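Local coordinates for acetoin utilization protein (Exiguobacterium sibiricum, PDB 2Q04), which probably transfers an acetyl group from acetyl-CoA to an acceptor that is not known, and may have a part in acetoin utilization, at residues T11-G23 with R106-V119. Sequence-based numbering, arbitrary orientation.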
loop_
_atom_site.group_PDB
_atom_site.type_symbol
_atom_site.label_atom_id
_atom_site.label_comp_id
_atom_site.label_asym_id
_atom_site.label_seq_id
_atom_site.Cartn_x
_atom_site.Cartn_y
_atom_site.Cartn_z
ATOM N N THR A 11 -6.831 -18.313 1.466
ATOM C CA THR A 11 -5.751 -18.997 2.150
ATOM C C THR A 11 -4.607 -19.225 1.181
ATOM O O THR A 11 -4.781 -19.835 0.142
ATOM C CB THR A 11 -6.205 -20.339 2.713
ATOM O OG1 THR A 11 -7.206 -20.122 3.714
ATOM C CG2 THR A 11 -5.022 -21.096 3.332
ATOM N N LEU A 12 -3.446 -18.683 1.511
ATOM C CA LEU A 12 -2.267 -18.839 0.688
ATOM C C LEU A 12 -1.377 -19.880 1.317
ATOM O O LEU A 12 -1.091 -19.821 2.510
ATOM C CB LEU A 12 -1.509 -17.501 0.571
ATOM C CG LEU A 12 -0.257 -17.514 -0.318
ATOM C CD1 LEU A 12 -0.606 -17.949 -1.729
ATOM C CD2 LEU A 12 0.418 -16.158 -0.332
ATOM N N GLU A 13 -0.993 -20.874 0.536
ATOM C CA GLU A 13 -0.067 -21.876 1.004
ATOM C C GLU A 13 1.335 -21.371 0.814
ATOM O O GLU A 13 1.603 -20.595 -0.112
ATOM C CB GLU A 13 -0.272 -23.191 0.256
ATOM C CG GLU A 13 -1.550 -23.954 0.687
ATOM C CD GLU A 13 -1.798 -25.186 -0.142
ATOM O OE1 GLU A 13 -1.538 -25.139 -1.363
ATOM O OE2 GLU A 13 -2.265 -26.206 0.419
ATOM N N THR A 14 2.214 -21.719 1.751
ATOM C CA THR A 14 3.621 -21.312 1.690
ATOM C C THR A 14 4.496 -22.437 2.230
ATOM O O THR A 14 3.988 -23.479 2.663
ATOM C CB THR A 14 3.897 -20.012 2.538
ATOM O OG1 THR A 14 4.003 -20.348 3.918
ATOM C CG2 THR A 14 2.794 -18.987 2.355
ATOM N N SER A 15 5.805 -22.216 2.229
ATOM C CA SER A 15 6.754 -23.173 2.797
ATOM C C SER A 15 6.640 -23.196 4.327
ATOM O O SER A 15 7.103 -24.124 4.975
ATOM C CB SER A 15 8.179 -22.806 2.382
ATOM O OG SER A 15 8.430 -21.428 2.594
ATOM N N LEU A 16 6.057 -22.140 4.886
ATOM C CA LEU A 16 5.791 -22.058 6.321
ATOM C C LEU A 16 4.278 -22.109 6.578
ATOM O O LEU A 16 3.838 -22.187 7.722
ATOM C CB LEU A 16 6.343 -20.734 6.868
ATOM C CG LEU A 16 7.772 -20.378 6.446
ATOM C CD1 LEU A 16 8.133 -19.013 6.942
ATOM C CD2 LEU A 16 8.762 -21.418 6.961
ATOM N N GLY A 17 3.502 -22.113 5.486
ATOM C CA GLY A 17 2.068 -21.808 5.525
ATOM C C GLY A 17 1.244 -22.881 6.136
ATOM O O GLY A 17 1.777 -23.817 6.693
ATOM N N PRO A 18 -0.089 -22.786 5.985
ATOM C CA PRO A 18 -0.790 -21.776 5.177
ATOM C C PRO A 18 -0.954 -20.426 5.871
ATOM O O PRO A 18 -0.952 -20.347 7.094
ATOM C CB PRO A 18 -2.172 -22.419 4.931
ATOM C CG PRO A 18 -2.188 -23.715 5.778
ATOM C CD PRO A 18 -1.026 -23.673 6.680
ATOM N N VAL A 19 -1.175 -19.393 5.075
ATOM C CA VAL A 19 -1.318 -18.028 5.586
ATOM C C VAL A 19 -2.669 -17.472 5.172
ATOM O O VAL A 19 -3.053 -17.563 4.012
ATOM C CB VAL A 19 -0.178 -17.081 5.024
ATOM C CG1 VAL A 19 -0.320 -15.683 5.589
ATOM C CG2 VAL A 19 1.204 -17.651 5.340
ATOM N N GLU A 20 -3.396 -16.907 6.127
ATOM C CA GLU A 20 -4.702 -16.346 5.843
ATOM C C GLU A 20 -4.564 -14.905 5.408
ATOM O O GLU A 20 -4.008 -14.056 6.140
ATOM C CB GLU A 20 -5.621 -16.453 7.060
ATOM C CG GLU A 20 -5.652 -17.841 7.691
ATOM C CD GLU A 20 -5.816 -18.960 6.665
ATOM O OE1 GLU A 20 -6.648 -18.814 5.744
ATOM O OE2 GLU A 20 -5.109 -19.985 6.784
ATOM N N ILE A 21 -5.025 -14.632 4.197
ATOM C CA ILE A 21 -4.955 -13.307 3.625
ATOM C C ILE A 21 -6.352 -12.744 3.532
ATOM O O ILE A 21 -7.173 -13.227 2.762
ATOM C CB ILE A 21 -4.296 -13.346 2.256
ATOM C CG1 ILE A 21 -2.856 -13.855 2.413
ATOM C CG2 ILE A 21 -4.306 -11.949 1.611
ATOM C CD1 ILE A 21 -2.142 -14.003 1.171
ATOM N N GLU A 22 -6.627 -11.722 4.339
ATOM C CA GLU A 22 -7.977 -11.267 4.519
ATOM C C GLU A 22 -8.063 -9.798 4.919
ATOM O O GLU A 22 -7.156 -9.254 5.553
ATOM C CB GLU A 22 -8.648 -12.118 5.589
ATOM C CG GLU A 22 -7.980 -11.991 6.974
ATOM C CD GLU A 22 -8.490 -12.990 7.970
ATOM O OE1 GLU A 22 -8.763 -14.144 7.582
ATOM O OE2 GLU A 22 -8.576 -12.639 9.160
ATOM N N GLY A 23 -9.206 -9.191 4.607
ATOM C CA GLY A 23 -9.499 -7.829 5.010
ATOM C C GLY A 23 -10.522 -7.205 4.079
ATOM O O GLY A 23 -10.942 -7.844 3.105
ATOM N N ARG A 106 11.329 -13.665 6.658
ATOM C CA ARG A 106 11.326 -15.129 6.496
ATOM C C ARG A 106 10.205 -15.615 5.561
ATOM O O ARG A 106 10.236 -16.757 5.089
ATOM C CB ARG A 106 11.221 -15.830 7.861
ATOM C CG ARG A 106 9.859 -15.722 8.528
ATOM C CD ARG A 106 9.817 -16.560 9.819
ATOM N NE ARG A 106 8.471 -16.623 10.400
ATOM C CZ ARG A 106 7.908 -15.646 11.114
ATOM N NH1 ARG A 106 8.562 -14.499 11.319
ATOM N NH2 ARG A 106 6.676 -15.803 11.603
ATOM N N PHE A 107 9.218 -14.745 5.305
ATOM C CA PHE A 107 8.104 -15.067 4.391
ATOM C C PHE A 107 8.323 -14.508 2.971
ATOM O O PHE A 107 7.455 -14.642 2.099
ATOM C CB PHE A 107 6.783 -14.538 4.956
ATOM C CG PHE A 107 6.179 -15.421 5.989
ATOM C CD1 PHE A 107 5.397 -16.509 5.621
ATOM C CD2 PHE A 107 6.403 -15.191 7.332
ATOM C CE1 PHE A 107 4.843 -17.339 6.579
ATOM C CE2 PHE A 107 5.848 -16.023 8.295
ATOM C CZ PHE A 107 5.072 -17.097 7.915
ATOM N N ARG A 108 9.481 -13.906 2.738
ATOM C CA ARG A 108 9.786 -13.342 1.436
ATOM C C ARG A 108 9.919 -14.452 0.409
ATOM O O ARG A 108 10.389 -15.543 0.725
ATOM C CB ARG A 108 11.082 -12.526 1.496
ATOM N N GLY A 109 9.459 -14.181 -0.814
ATOM C CA GLY A 109 9.549 -15.156 -1.915
ATOM C C GLY A 109 8.359 -16.117 -1.992
ATOM O O GLY A 109 8.313 -16.986 -2.868
ATOM N N GLN A 110 7.394 -15.952 -1.077
ATOM C CA GLN A 110 6.209 -16.811 -1.040
ATOM C C GLN A 110 4.995 -16.113 -1.680
ATOM O O GLN A 110 3.858 -16.582 -1.555
ATOM C CB GLN A 110 5.890 -17.204 0.397
ATOM C CG GLN A 110 7.009 -17.970 1.091
ATOM C CD GLN A 110 7.360 -19.288 0.387
ATOM O OE1 GLN A 110 8.528 -19.633 0.249
ATOM N NE2 GLN A 110 6.341 -20.010 -0.070
ATOM N N GLN A 111 5.251 -14.989 -2.357
ATOM C CA GLN A 111 4.215 -14.263 -3.113
ATOM C C GLN A 111 3.061 -13.766 -2.234
ATOM O O GLN A 111 1.913 -13.664 -2.687
ATOM C CB GLN A 111 3.689 -15.127 -4.266
ATOM C CG GLN A 111 4.798 -15.620 -5.201
ATOM C CD GLN A 111 4.282 -16.017 -6.566
ATOM O OE1 GLN A 111 3.338 -16.802 -6.685
ATOM N NE2 GLN A 111 4.909 -15.496 -7.602
ATOM N N ILE A 112 3.383 -13.390 -1.011
ATOM C CA ILE A 112 2.388 -12.869 -0.097
ATOM C C ILE A 112 1.947 -11.475 -0.506
ATOM O O ILE A 112 0.759 -11.156 -0.450
ATOM C CB ILE A 112 2.912 -12.855 1.348
ATOM C CG1 ILE A 112 2.972 -14.301 1.879
ATOM C CG2 ILE A 112 2.011 -11.972 2.246
ATOM C CD1 ILE A 112 3.558 -14.434 3.237
ATOM N N GLY A 113 2.911 -10.642 -0.923
ATOM C CA GLY A 113 2.610 -9.289 -1.392
ATOM C C GLY A 113 1.593 -9.303 -2.510
ATOM O O GLY A 113 0.604 -8.583 -2.464
ATOM N N LYS A 114 1.841 -10.150 -3.513
ATOM C CA LYS A 114 0.921 -10.320 -4.641
ATOM C C LYS A 114 -0.501 -10.598 -4.159
ATOM O O LYS A 114 -1.447 -9.942 -4.594
ATOM C CB LYS A 114 1.392 -11.479 -5.559
ATOM C CG LYS A 114 2.610 -11.149 -6.435
ATOM N N LYS A 115 -0.646 -11.571 -3.258
ATOM C CA LYS A 115 -1.971 -11.962 -2.747
ATOM C C LYS A 115 -2.568 -10.910 -1.867
ATOM O O LYS A 115 -3.771 -10.723 -1.846
ATOM C CB LYS A 115 -1.890 -13.273 -1.975
ATOM C CG LYS A 115 -2.145 -14.484 -2.806
ATOM C CD LYS A 115 -3.635 -14.664 -3.098
ATOM C CE LYS A 115 -3.894 -15.959 -3.843
ATOM N NZ LYS A 115 -5.337 -16.242 -3.981
ATOM N N LEU A 116 -1.741 -10.305 -1.052
ATOM C CA LEU A 116 -2.169 -9.209 -0.222
ATOM C C LEU A 116 -2.871 -8.169 -1.104
ATOM O O LEU A 116 -3.949 -7.678 -0.761
ATOM C CB LEU A 116 -0.956 -8.583 0.463
ATOM C CG LEU A 116 -0.991 -8.338 1.967
ATOM C CD1 LEU A 116 -1.688 -9.399 2.694
ATOM C CD2 LEU A 116 0.444 -8.208 2.477
ATOM N N LEU A 117 -2.281 -7.883 -2.272
ATOM C CA LEU A 117 -2.854 -6.911 -3.207
ATOM C C LEU A 117 -4.100 -7.464 -3.904
ATOM O O LEU A 117 -5.060 -6.729 -4.132
ATOM C CB LEU A 117 -1.814 -6.484 -4.259
ATOM C CG LEU A 117 -0.619 -5.627 -3.772
ATOM C CD1 LEU A 117 0.410 -5.464 -4.894
ATOM C CD2 LEU A 117 -1.078 -4.272 -3.266
ATOM N N GLU A 118 -4.076 -8.758 -4.249
ATOM C CA GLU A 118 -5.236 -9.410 -4.890
ATOM C C GLU A 118 -6.487 -9.292 -4.024
ATOM O O GLU A 118 -7.537 -8.876 -4.491
ATOM C CB GLU A 118 -4.953 -10.894 -5.158
ATOM C CG GLU A 118 -4.120 -11.178 -6.398
ATOM C CD GLU A 118 -3.918 -12.686 -6.639
ATOM O OE1 GLU A 118 -4.853 -13.479 -6.340
ATOM O OE2 GLU A 118 -2.833 -13.070 -7.135
ATOM N N VAL A 119 -6.365 -9.702 -2.767
ATOM C CA VAL A 119 -7.486 -9.686 -1.839
ATOM C C VAL A 119 -7.967 -8.255 -1.584
ATOM O O VAL A 119 -9.157 -8.019 -1.357
ATOM C CB VAL A 119 -7.102 -10.361 -0.494
ATOM C CG1 VAL A 119 -8.229 -10.215 0.532
ATOM C CG2 VAL A 119 -6.772 -11.823 -0.717
HETATM O O HOH W 1 2.862 -19.117 -1.895
HETATM O O HOH W 2 -11.042 -6.969 0.241
#
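Ile-21 enters the face of helix 112-119 between Lys-115, Leu-116 and Val-119, and here the packing is tight. Its two branches divide the work: with CG1 beside the backbone N (chi1 -62°), CG2 falls anti to it, lies 3.4 Å from Val-119 CG2 and also meets Leu-116 CD1, while the extended arm carries CD1 to 3.2 Å from Lys-115 CB, crossing that side chain at about a right angle. Leu-12, on the neighbouring antiparallel strand, sets CD2 at the start of the helix, 3.9 Å from Ile-112 CG1, and both its methyls touch Lys-115 CG; the lysine then bends at chi2 and takes its amine away toward Glu-118, a long salt bridge. Strand 19-23 runs at 32° to the helix axis, 8.0 Å off, so the N-terminal hairpin of the GNAT-type fold lies along the helix that follows strand 95-103, whose N-terminal end in GNAT enzymes binds the acetyl-CoA pyrophosphate, as it probably does here. Leu-16, itself exposed, sets CD1 over one face of the buried Phe-107 ring, a CH-pi contact 3.7 Å from the centroid; Val-19 CG2 approaches that ring obliquely. The looser, solvent side is at Ser-15 and Thr-14, whose OG1 accepts from Leu-16 N in an ST turn and whose side chain crosses Gln-110; a water bridges the segments, donating to Glu-13 O (2.6 Å) and Gln-110 O (2.7 Å).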